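Local atomic coordinates of penicillin-binding protein 1A (Mycobacterium tuberculosis, PDB entry 5CXW), a protein that polymerises and cross-links cell-wall peptidoglycan through transglycosylase and transpeptidase domains, the latter, penicillin-sensitive one being the part crystallised here with penicillin V. Residues V101-A106 / T153-L158; L123-I128 / P198-V203; L160-N163 / A168-D171; D171-A176 / H187-D192. One frame throughout, in Å; residues are numbered along the deposited sequence. Where two conformers were deposited one is given.

Contact 1 (V101-A106 / T153-L158); sequences VFALVA and TSYYRL
Ala103 and Tyr155 mark the closest passage of two helical segments, 101-106 and 153-158, with their CA atoms 7.4 Å apart. The segment axes approach to 10.2 Å and run in broadly the same direction, at a crossing angle of +37°. No hydrogen bond spans the gap, so apolar contact does the joining, and Tyr155 supplies most of it. Its first torsion (chi1 -94°) lies away from a staggered position and swings the ring across to segment 101-106, which it meets with an edge. Ala103 CB lies near the ring plane, 4.1 Å from Tyr155 CD2, and the backbone N of Leu104 also borders this edge. Further out, Tyr155 OH fits against the fork of Leu104, 3.9 Å from both its CD1 and its CD2. That hydroxyl still has a polar partner, a hydrogen bond with the carbonyl O of Ile143, which fixes the outer end of a buried side chain. Leu158 adds a looser touch, its CD2 being 4.3 Å from Ala103 O. The example illustrates how one aromatic ring can bridge widely spaced helices. Tyr155 lies about 8 Å, side chain to side chain, from Ser97, the probable acylated nucleophile. Helix 143-149 packs against Leu104 and Tyr155, while Val169 of helix 165-176 covers Ala103 and helix 211-222 lies against Val101 and Phe102.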
loop_
_atom_site.group_PDB
_atom_site.type_symbol
_atom_site.label_atom_id
_atom_site.label_comp_id
_atom_site.label_asym_id
_atom_site.label_seq_id
_atom_site.Cartn_x
_atom_site.Cartn_y
_atom_site.Cartn_z
ATOM N N VAL A 101 -9.331 1.054 2.317
ATOM C CA VAL A 101 -9.360 -0.341 2.774
ATOM C C VAL A 101 -9.299 -0.387 4.274
ATOM O O VAL A 101 -9.844 -1.300 4.885
ATOM C CB VAL A 101 -8.274 -1.257 2.134
ATOM C CG1 VAL A 101 -8.355 -1.196 0.645
ATOM C CG2 VAL A 101 -6.885 -0.944 2.673
ATOM N N PHE A 102 -8.664 0.609 4.912
ATOM C CA PHE A 102 -8.587 0.581 6.386
ATOM C C PHE A 102 -9.891 0.984 7.035
ATOM O O PHE A 102 -10.193 0.512 8.141
ATOM C CB PHE A 102 -7.382 1.422 6.883
ATOM C CG PHE A 102 -6.123 0.964 6.257
ATOM C CD1 PHE A 102 -5.713 -0.363 6.408
ATOM C CD2 PHE A 102 -5.370 1.783 5.461
ATOM C CE1 PHE A 102 -4.573 -0.838 5.773
ATOM C CE2 PHE A 102 -4.217 1.301 4.828
ATOM C CZ PHE A 102 -3.826 -0.018 4.973
ATOM N N ALA A 103 -10.663 1.848 6.374
ATOM C CA ALA A 103 -12.030 2.093 6.823
ATOM C C ALA A 103 -12.867 0.835 6.716
ATOM O O ALA A 103 -13.721 0.534 7.548
ATOM C CB ALA A 103 -12.688 3.230 6.095
ATOM N N LEU A 104 -12.648 0.061 5.673
ATOM C CA LEU A 104 -13.389 -1.198 5.532
ATOM C C LEU A 104 -12.999 -2.229 6.575
ATOM O O LEU A 104 -13.862 -2.896 7.186
ATOM C CB LEU A 104 -13.195 -1.728 4.127
ATOM C CG LEU A 104 -14.003 -2.969 3.768
ATOM C CD1 LEU A 104 -15.487 -2.857 3.986
ATOM C CD2 LEU A 104 -13.731 -3.381 2.340
ATOM N N VAL A 105 -11.695 -2.306 6.865
ATOM C CA VAL A 105 -11.258 -3.110 7.987
ATOM C C VAL A 105 -11.994 -2.721 9.250
ATOM O O VAL A 105 -12.541 -3.577 9.975
ATOM C CB VAL A 105 -9.726 -3.038 8.253
ATOM C CG1 VAL A 105 -9.362 -3.757 9.511
ATOM C CG2 VAL A 105 -8.932 -3.659 7.095
ATOM N N ALA A 106 -11.967 -1.434 9.556
ATOM C CA ALA A 106 -12.582 -0.939 10.782
ATOM C C ALA A 106 -14.078 -1.292 10.866
ATOM O O ALA A 106 -14.576 -1.671 11.935
ATOM C CB ALA A 106 -12.453 0.566 10.880
ATOM N N THR A 153 -17.833 9.699 -1.250
ATOM C CA THR A 153 -18.989 10.094 -0.435
ATOM C C THR A 153 -19.395 8.886 0.441
ATOM O O THR A 153 -19.604 9.009 1.673
ATOM C CB THR A 153 -20.137 10.514 -1.338
ATOM O OG1 THR A 153 -20.407 9.450 -2.236
ATOM C CG2 THR A 153 -19.824 11.802 -2.091
ATOM N N SER A 154 -19.477 7.707 -0.167
ATOM C CA SER A 154 -19.910 6.516 0.556
ATOM C C SER A 154 -18.936 6.167 1.677
ATOM O O SER A 154 -19.335 5.800 2.788
ATOM C CB SER A 154 -19.926 5.346 -0.435
ATOM O OG SER A 154 -20.780 5.600 -1.554
ATOM N N TYR A 155 -17.641 6.292 1.388
ATOM C CA TYR A 155 -16.589 5.946 2.375
ATOM C C TYR A 155 -16.564 6.988 3.513
ATOM O O TYR A 155 -16.229 6.653 4.638
ATOM C CB TYR A 155 -15.211 5.641 1.700
ATOM C CG TYR A 155 -15.197 4.144 1.508
ATOM C CD1 TYR A 155 -15.949 3.523 0.506
ATOM C CD2 TYR A 155 -14.558 3.334 2.399
ATOM C CE1 TYR A 155 -16.051 2.127 0.423
ATOM C CE2 TYR A 155 -14.635 1.955 2.367
ATOM C CZ TYR A 155 -15.382 1.337 1.379
ATOM O OH TYR A 155 -15.524 -0.018 1.373
ATOM N N TYR A 156 -16.835 8.259 3.209
ATOM C CA TYR A 156 -17.014 9.276 4.275
ATOM C C TYR A 156 -18.173 8.893 5.181
ATOM O O TYR A 156 -18.030 8.890 6.416
ATOM C CB TYR A 156 -17.249 10.655 3.685
ATOM C CG TYR A 156 -16.268 11.696 4.113
ATOM C CD1 TYR A 156 -15.077 11.825 3.471
ATOM C CD2 TYR A 156 -16.546 12.582 5.146
ATOM C CE1 TYR A 156 -14.141 12.769 3.844
ATOM C CE2 TYR A 156 -15.655 13.579 5.489
ATOM C CZ TYR A 156 -14.439 13.645 4.855
ATOM O OH TYR A 156 -13.543 14.668 5.161
ATOM N N ARG A 157 -19.326 8.528 4.617
ATOM C CA ARG A 157 -20.447 8.105 5.420
ATOM C C ARG A 157 -20.121 6.826 6.207
ATOM O O ARG A 157 -20.605 6.657 7.350
ATOM C CB ARG A 157 -21.726 7.885 4.590
ATOM C CG ARG A 157 -22.325 9.124 3.986
ATOM C CD ARG A 157 -23.709 8.826 3.442
ATOM N NE ARG A 157 -24.401 10.070 3.021
ATOM C CZ ARG A 157 -24.243 10.663 1.819
ATOM N NH1 ARG A 157 -23.556 10.111 0.860
ATOM N NH2 ARG A 157 -24.860 11.831 1.575
ATOM N N LEU A 158 -19.399 5.895 5.598
ATOM C CA LEU A 158 -19.056 4.695 6.313
ATOM C C LEU A 158 -18.168 5.029 7.536
ATOM O O LEU A 158 -18.422 4.523 8.656
ATOM C CB LEU A 158 -18.334 3.723 5.437
ATOM C CG LEU A 158 -17.921 2.424 6.105
ATOM C CD1 LEU A 158 -19.073 1.607 6.678
ATOM C CD2 LEU A 158 -17.109 1.594 5.112
#

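Contact 2 (L123-I128 / P198-V203); sequences LTVDGI and PNNGIV
Val125 and Asp126 come from the tight turn of a small beta hairpin, and there they meet Asn200, the first residue of the 3-10 segment 200-203. The side-chain amide nitrogen of Asn200 does the touching. Its ND2 lies 3.5 Å from Val125 CG1, the methyl that stands anti to the backbone N (chi1 -177°), and the two side chains cross at about a right angle. The carboxylate of Asp126 also comes across the Asn200 side chain, with the carboxylate and amide planes 45° apart. Although Asp126 OD2 and Asn200 ND2 are separated by 3.2 Å, the angle is too poor for a direct hydrogen bond. Two waters bridge the segments by other routes. One molecule donates to Asp126 OD2 at 3.1 Å and accepts from the backbone N of Asn200 at 2.9 Å; another donates to Val125 O at 2.9 Å and takes a weak bond from Asn200 ND2 at 3.4 Å. The hairpin itself joins strands 123-125 and 128-130 through a type I' turn, with Asp126 and Gly127 at its two central positions, both at positive phi. This turn closes with paired backbone hydrogen bonds between Val125 and Ile128, so the carbonyl of Val125 serves both the hairpin and a bridging water. Tyr156 of helix 152-161 touches both Val125 and Asn200, so the hairpin and the loop pack on the same tyrosine. Met159 of the same helix and Pro166 of helix 165-176 also border Asn200, on the surface of the transpeptidase domain and away from its annotated sites.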
loop_
_atom_site.group_PDB
_atom_site.type_symbol
_atom_site.label_atom_id
_atom_site.label_comp_id
_atom_site.label_asym_id
_atom_site.label_seq_id
_atom_site.Cartn_x
_atom_site.Cartn_y
_atom_site.Cartn_z
ATOM N N LEU A 123 -22.111 15.187 -0.160
ATOM C CA LEU A 123 -22.369 15.785 1.155
ATOM C C LEU A 123 -21.276 16.705 1.556
ATOM O O LEU A 123 -20.189 16.658 1.014
ATOM C CB LEU A 123 -22.622 14.717 2.227
ATOM C CG LEU A 123 -21.430 13.863 2.728
ATOM C CD1 LEU A 123 -21.775 13.158 4.025
ATOM C CD2 LEU A 123 -20.872 12.898 1.664
ATOM N N THR A 124 -21.560 17.513 2.566
ATOM C CA THR A 124 -20.588 18.470 3.124
ATOM C C THR A 124 -20.353 18.081 4.572
ATOM O O THR A 124 -21.334 17.799 5.263
ATOM C CB THR A 124 -21.078 19.889 3.096
ATOM O OG1 THR A 124 -21.320 20.283 1.747
ATOM C CG2 THR A 124 -20.022 20.875 3.674
ATOM N N VAL A 125 -19.066 17.926 4.964
ATOM C CA VAL A 125 -18.721 17.501 6.310
ATOM C C VAL A 125 -17.660 18.419 6.843
ATOM O O VAL A 125 -16.638 18.571 6.221
ATOM C CB VAL A 125 -18.254 16.054 6.367
ATOM C CG1 VAL A 125 -17.967 15.618 7.800
ATOM C CG2 VAL A 125 -19.327 15.117 5.735
ATOM N N ASP A 126 -17.917 19.021 7.999
ATOM C CA ASP A 126 -17.020 20.022 8.581
ATOM C C ASP A 126 -16.730 21.167 7.634
ATOM O O ASP A 126 -15.622 21.760 7.624
ATOM C CB ASP A 126 -15.698 19.381 9.100
ATOM C CG ASP A 126 -15.905 18.349 10.204
ATOM O OD1 ASP A 126 -17.004 17.980 10.601
ATOM O OD2 ASP A 126 -14.923 17.814 10.754
ATOM N N GLY A 127 -17.713 21.523 6.837
ATOM C CA GLY A 127 -17.577 22.556 5.826
ATOM C C GLY A 127 -16.872 22.205 4.564
ATOM O O GLY A 127 -16.734 23.048 3.721
ATOM N N ILE A 128 -16.457 20.962 4.397
ATOM C CA ILE A 128 -15.718 20.524 3.232
ATOM C C ILE A 128 -16.674 19.739 2.350
ATOM O O ILE A 128 -17.315 18.754 2.806
ATOM C CB ILE A 128 -14.557 19.618 3.627
ATOM C CG1 ILE A 128 -13.629 20.358 4.639
ATOM C CG2 ILE A 128 -13.799 19.183 2.399
ATOM C CD1 ILE A 128 -12.603 19.497 5.285
ATOM N N PRO A 198 -6.995 11.662 14.171
ATOM C CA PRO A 198 -7.038 12.198 12.805
ATOM C C PRO A 198 -8.316 12.957 12.560
ATOM O O PRO A 198 -9.329 12.768 13.296
ATOM C CB PRO A 198 -7.079 10.939 11.935
ATOM C CG PRO A 198 -7.607 9.907 12.826
ATOM C CD PRO A 198 -7.283 10.227 14.217
ATOM N N ASN A 199 -8.314 13.820 11.553
ATOM C CA ASN A 199 -9.563 14.377 11.114
ATOM C C ASN A 199 -10.146 13.501 10.024
ATOM O O ASN A 199 -9.540 12.488 9.615
ATOM C CB ASN A 199 -9.436 15.856 10.735
ATOM C CG ASN A 199 -8.663 16.091 9.481
ATOM O OD1 ASN A 199 -8.478 15.194 8.668
ATOM N ND2 ASN A 199 -8.204 17.338 9.307
ATOM N N ASN A 200 -11.319 13.884 9.553
ATOM C CA ASN A 200 -12.062 13.068 8.611
ATOM C C ASN A 200 -11.359 12.770 7.320
ATOM O O ASN A 200 -11.650 11.759 6.673
ATOM C CB ASN A 200 -13.365 13.717 8.304
ATOM C CG ASN A 200 -14.307 13.753 9.471
ATOM O OD1 ASN A 200 -14.372 12.835 10.259
ATOM N ND2 ASN A 200 -15.086 14.848 9.576
ATOM N N GLY A 201 -10.406 13.576 6.917
ATOM C CA GLY A 201 -9.669 13.313 5.681
ATOM C C GLY A 201 -8.851 12.020 5.612
ATOM O O GLY A 201 -8.400 11.631 4.552
ATOM N N ILE A 202 -8.678 11.393 6.769
ATOM C CA ILE A 202 -7.943 10.144 6.853
ATOM C C ILE A 202 -8.519 9.152 5.841
ATOM O O ILE A 202 -7.748 8.399 5.251
ATOM C CB ILE A 202 -7.924 9.577 8.264
ATOM C CG1 ILE A 202 -6.995 8.329 8.295
ATOM C CG2 ILE A 202 -9.342 9.207 8.791
ATOM C CD1 ILE A 202 -6.630 7.835 9.656
ATOM N N VAL A 203 -9.841 9.067 5.705
ATOM C CA VAL A 203 -10.422 8.016 4.852
ATOM C C VAL A 203 -10.119 8.234 3.377
ATOM O O VAL A 203 -10.173 7.287 2.575
ATOM C CB VAL A 203 -11.960 7.837 5.105
ATOM C CG1 VAL A 203 -12.784 9.072 4.652
ATOM C CG2 VAL A 203 -12.485 6.554 4.462
HETATM O O HOH W 1 -14.480 16.695 6.768
HETATM O O HOH W 2 -12.507 15.913 11.173
#

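Contact 3 (L160-N163 / A168-D171); sequences LKLN and AVAD
Leu162 reaches from the end of helix 152-161 to Ala168 and Val169 on the next helix, and its CD1 methyl makes both contacts. It is the first residue to leave helical backbone angles, and its side chain turns inward. CG stands anti to the carbonyl carbon (chi1 -59°), and an extended second torsion (chi2 174°) carries CD1 forward as the leading atom. From there CD1 sits 3.9 Å from Ala168 CB and an equal 3.9 Å from Val169 CG2, so one methyl is shared between two successive residues. Val169 offers the branch lying beside its own backbone N, and the leucine and valine side chains cross at about a right angle. Asn163 comes next and contributes through its backbone: in the conformer described, its carbonyl O lies 3.3 Å from Ala168 CB. Its amide end leads off in another direction, whereas its backbone N is hydrogen-bonded to Gln110 OE1. No hydrogen bond links the two segments; what holds them together is apolar packing beside a short connection. Leu162 also rests on Ala106 and Ala107, so helix 100-109 closes over the same small hydrophobic cluster. The arrangement is that of two consecutive helices joined by a short loop; here the residue leaving the first packs against the start of the second, within the helical part of a penicillin-binding transpeptidase domain.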
loop_
_atom_site.group_PDB
_atom_site.type_symbol
_atom_site.label_atom_id
_atom_site.label_comp_id
_atom_site.label_asym_id
_atom_site.label_seq_id
_atom_site.Cartn_x
_atom_site.Cartn_y
_atom_site.Cartn_z
ATOM N N LEU A 160 -18.068 7.841 9.184
ATOM C CA LEU A 160 -18.864 8.504 10.202
ATOM C C LEU A 160 -19.764 7.549 11.000
ATOM O O LEU A 160 -20.087 7.824 12.183
ATOM C CB LEU A 160 -19.636 9.656 9.615
ATOM C CG LEU A 160 -18.783 10.784 9.080
ATOM C CD1 LEU A 160 -19.715 11.734 8.342
ATOM C CD2 LEU A 160 -17.937 11.493 10.098
ATOM N N LYS A 161 -20.130 6.436 10.405
ATOM C CA LYS A 161 -20.955 5.415 11.068
ATOM C C LYS A 161 -20.142 4.638 12.098
ATOM O O LYS A 161 -20.705 4.074 13.056
ATOM C CB LYS A 161 -21.426 4.446 10.006
ATOM C CG LYS A 161 -22.203 3.214 10.459
ATOM C CD LYS A 161 -23.552 3.545 10.979
ATOM C CE LYS A 161 -24.294 2.206 11.110
ATOM N NZ LYS A 161 -25.579 2.464 11.773
ATOM N N LEU A 162 -18.831 4.531 11.901
ATOM C CA LEU A 162 -18.020 3.796 12.853
ATOM C C LEU A 162 -18.006 4.391 14.257
ATOM O O LEU A 162 -17.920 5.616 14.421
ATOM C CB LEU A 162 -16.563 3.807 12.417
ATOM C CG LEU A 162 -16.189 3.211 11.032
ATOM C CD1 LEU A 162 -14.739 3.449 10.756
ATOM C CD2 LEU A 162 -16.527 1.784 10.975
ATOM N N ASN A 163 -18.037 3.529 15.254
ATOM C CA ASN A 163 -17.666 3.915 16.601
ATOM C C ASN A 163 -16.226 4.353 16.554
ATOM O O ASN A 163 -15.368 3.608 16.062
ATOM C CB ASN A 163 -17.839 2.735 17.532
ATOM C CG ASN A 163 -19.278 2.324 17.668
ATOM O OD1 ASN A 163 -20.183 3.172 17.664
ATOM N ND2 ASN A 163 -19.498 1.046 17.916
ATOM N N ALA A 168 -11.126 5.363 14.400
ATOM C CA ALA A 168 -11.241 3.895 14.154
ATOM C C ALA A 168 -10.566 3.513 12.864
ATOM O O ALA A 168 -10.033 2.403 12.781
ATOM C CB ALA A 168 -12.672 3.446 14.085
ATOM N N VAL A 169 -10.547 4.427 11.886
ATOM C CA VAL A 169 -9.807 4.177 10.637
ATOM C C VAL A 169 -8.299 4.156 10.906
ATOM O O VAL A 169 -7.567 3.231 10.467
ATOM C CB VAL A 169 -10.130 5.241 9.539
ATOM C CG1 VAL A 169 -9.359 4.966 8.271
ATOM C CG2 VAL A 169 -11.619 5.338 9.278
ATOM N N ALA A 170 -7.845 5.109 11.717
ATOM C CA ALA A 170 -6.438 5.159 12.108
ATOM C C ALA A 170 -6.037 3.914 12.890
ATOM O O ALA A 170 -4.949 3.368 12.669
ATOM C CB ALA A 170 -6.153 6.365 12.981
ATOM N N ASP A 171 -6.874 3.502 13.825
ATOM C CA ASP A 171 -6.604 2.296 14.611
ATOM C C ASP A 171 -6.430 1.077 13.711
ATOM O O ASP A 171 -5.498 0.295 13.883
ATOM C CB ASP A 171 -7.715 2.038 15.640
ATOM C CG ASP A 171 -7.746 3.064 16.761
ATOM O OD1 ASP A 171 -6.827 3.946 16.905
ATOM O OD2 ASP A 171 -8.720 3.031 17.560
#

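Contact 4 (D171-A176 / H187-D192); sequences DAAHQA and HTLSED
The hydroxyl oxygen of Thr188 is gripped from two sequence neighbourhoods at once. His174 NE2 donates a hydrogen bond to Thr188 OG1, 2.8 Å long and fairly straight, with an N-H...O angle of 161°. The oxygen lies almost in the plane of the imidazole, so the ring uses its N-H edge squarely. Thr188 OG1 is also hydrogen-bonded to the carbonyl O of Ala179, which can only accept, and the hydroxyl therefore relays the chain of bonds from histidine to backbone. A first torsion of 58° tucks OG1 between the threonine's own backbone N and carbonyl carbon. Leu189 approaches the same ring in another way, over a face. Its CD1 stands 3.8 Å from the His174 ring centroid and 20° off the normal, a CH-pi contact displaced toward the rim; the nearest ring atom is NE2, at 3.6 Å. The two side chains arrive from opposite directions. That methyl also meets Ala173 CB at 3.8 Å, so it settles between the imidazole face and the helix surface. Leu189 has positive phi and psi, in the left-handed helical region, within the irregular segment 187-192. Beyond the contact, Ala173 packs on Phe99 and Phe102. Edge-on bonding and face-on packing together restrict the tilt and the rotation of the imidazole. Because the hydroxyl gives its hydrogen to the Ala179 carbonyl, NE2 probably carries a proton, as in the neutral NE2-H tautomer, though the bond by itself does not exclude a doubly protonated ring.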
loop_
_atom_site.group_PDB
_atom_site.type_symbol
_atom_site.label_atom_id
_atom_site.label_comp_id
_atom_site.label_asym_id
_atom_site.label_seq_id
_atom_site.Cartn_x
_atom_site.Cartn_y
_atom_site.Cartn_z
ATOM N N ASP A 171 -6.874 3.502 13.825
ATOM C CA ASP A 171 -6.604 2.296 14.611
ATOM C C ASP A 171 -6.430 1.077 13.711
ATOM O O ASP A 171 -5.498 0.295 13.883
ATOM C CB ASP A 171 -7.715 2.038 15.640
ATOM C CG ASP A 171 -7.746 3.064 16.761
ATOM O OD1 ASP A 171 -6.827 3.946 16.905
ATOM O OD2 ASP A 171 -8.720 3.031 17.560
ATOM N N ALA A 172 -7.369 0.887 12.797
ATOM C CA ALA A 172 -7.263 -0.229 11.857
ATOM C C ALA A 172 -6.003 -0.197 11.003
ATOM O O ALA A 172 -5.327 -1.247 10.775
ATOM C CB ALA A 172 -8.501 -0.280 10.967
ATOM N N ALA A 173 -5.655 1.005 10.520
ATOM C CA ALA A 173 -4.508 1.154 9.659
ATOM C C ALA A 173 -3.241 0.866 10.431
ATOM O O ALA A 173 -2.372 0.113 10.004
ATOM C CB ALA A 173 -4.470 2.579 9.140
ATOM N N HIS A 174 -3.137 1.454 11.627
ATOM C CA HIS A 174 -2.007 1.132 12.489
ATOM C C HIS A 174 -1.893 -0.356 12.841
ATOM O O HIS A 174 -0.789 -0.921 12.770
ATOM C CB HIS A 174 -2.059 1.969 13.761
ATOM C CG HIS A 174 -1.684 3.399 13.530
ATOM N ND1 HIS A 174 -2.300 4.414 14.214
ATOM C CD2 HIS A 174 -0.685 3.975 12.817
ATOM C CE1 HIS A 174 -1.751 5.568 13.872
ATOM N NE2 HIS A 174 -0.744 5.325 13.050
ATOM N N GLN A 175 -2.997 -0.978 13.153
ATOM C CA GLN A 175 -3.017 -2.406 13.486
ATOM C C GLN A 175 -2.611 -3.265 12.288
ATOM O O GLN A 175 -1.915 -4.246 12.453
ATOM C CB GLN A 175 -4.392 -2.770 14.035
ATOM C CG GLN A 175 -4.618 -2.183 15.449
ATOM C CD GLN A 175 -6.069 -2.215 15.861
ATOM O OE1 GLN A 175 -6.873 -2.744 15.136
ATOM N NE2 GLN A 175 -6.413 -1.637 17.032
ATOM N N ALA A 176 -2.972 -2.843 11.084
ATOM C CA ALA A 176 -2.584 -3.562 9.852
ATOM C C ALA A 176 -1.105 -3.491 9.548
ATOM O O ALA A 176 -0.607 -4.347 8.830
ATOM C CB ALA A 176 -3.385 -3.056 8.661
ATOM N N HIS A 187 4.126 11.113 14.951
ATOM C CA HIS A 187 2.863 10.453 15.219
ATOM C C HIS A 187 1.990 10.431 13.958
ATOM O O HIS A 187 1.402 11.428 13.596
ATOM C CB HIS A 187 2.129 11.190 16.305
ATOM C CG HIS A 187 2.901 11.245 17.598
ATOM N ND1 HIS A 187 2.789 10.281 18.575
ATOM C CD2 HIS A 187 3.805 12.138 18.049
ATOM C CE1 HIS A 187 3.580 10.593 19.590
ATOM N NE2 HIS A 187 4.229 11.702 19.278
ATOM N N THR A 188 1.978 9.316 13.281
ATOM C CA THR A 188 1.229 9.234 12.010
ATOM C C THR A 188 -0.286 9.216 12.240
ATOM O O THR A 188 -0.778 8.728 13.281
ATOM C CB THR A 188 1.608 8.011 11.193
ATOM O OG1 THR A 188 1.371 6.811 11.976
ATOM C CG2 THR A 188 3.095 8.090 10.749
ATOM N N LEU A 189 -1.011 9.691 11.236
ATOM C CA LEU A 189 -2.476 9.655 11.237
ATOM C C LEU A 189 -3.065 10.429 12.458
ATOM O O LEU A 189 -4.027 9.999 13.080
ATOM C CB LEU A 189 -3.004 8.217 11.209
ATOM C CG LEU A 189 -2.323 7.241 10.262
ATOM C CD1 LEU A 189 -3.015 5.910 10.302
ATOM C CD2 LEU A 189 -2.366 7.796 8.862
ATOM N N SER A 190 -2.453 11.576 12.734
ATOM C CA SER A 190 -2.733 12.410 13.909
ATOM C C SER A 190 -2.772 13.861 13.426
ATOM O O SER A 190 -1.764 14.399 12.956
ATOM C CB SER A 190 -1.620 12.216 14.955
ATOM O OG SER A 190 -1.802 13.071 16.063
ATOM N N GLU A 191 -3.905 14.528 13.596
ATOM C CA GLU A 191 -4.031 15.884 13.091
ATOM C C GLU A 191 -3.072 16.829 13.781
ATOM O O GLU A 191 -2.352 17.608 13.101
ATOM C CB GLU A 191 -5.472 16.385 13.174
ATOM C CG GLU A 191 -5.674 17.743 12.464
ATOM C CD GLU A 191 -5.204 17.832 10.971
ATOM O OE1 GLU A 191 -5.023 16.813 10.245
ATOM O OE2 GLU A 191 -4.975 18.995 10.526
ATOM N N ASP A 192 -2.993 16.728 15.112
ATOM C CA ASP A 192 -2.120 17.612 15.896
ATOM C C ASP A 192 -0.659 17.213 15.831
ATOM O O ASP A 192 0.199 17.951 16.339
ATOM C CB ASP A 192 -2.606 17.792 17.373
ATOM C CG ASP A 192 -2.564 16.483 18.252
ATOM O OD1 ASP A 192 -1.992 15.428 17.885
ATOM O OD2 ASP A 192 -3.143 16.516 19.370
#

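The four contacts form a connected patch of the transpeptidase domain, their centres 8 to 16 Å apart. Contacts 1 and 3 lie closest and share helix 152-161; contacts 3 and 4 share helix 165-176 and meet at Asp171. Along the chain, contact 1 closes before contact 3 opens, and contacts 3 and 4 are both nested inside the long loop closed by contact 2, whose segments alternate with those of contact 1. Direct packing crosses between them: Phe102 touches Ala172 and Ala176, Ile202 touches Val169, and Ala170 touches Leu189. Packing therefore runs continuously from helix 100-109, which begins shortly after the probable nucleophile Ser97, through helices 152-161 and 165-176 to the surface hairpin.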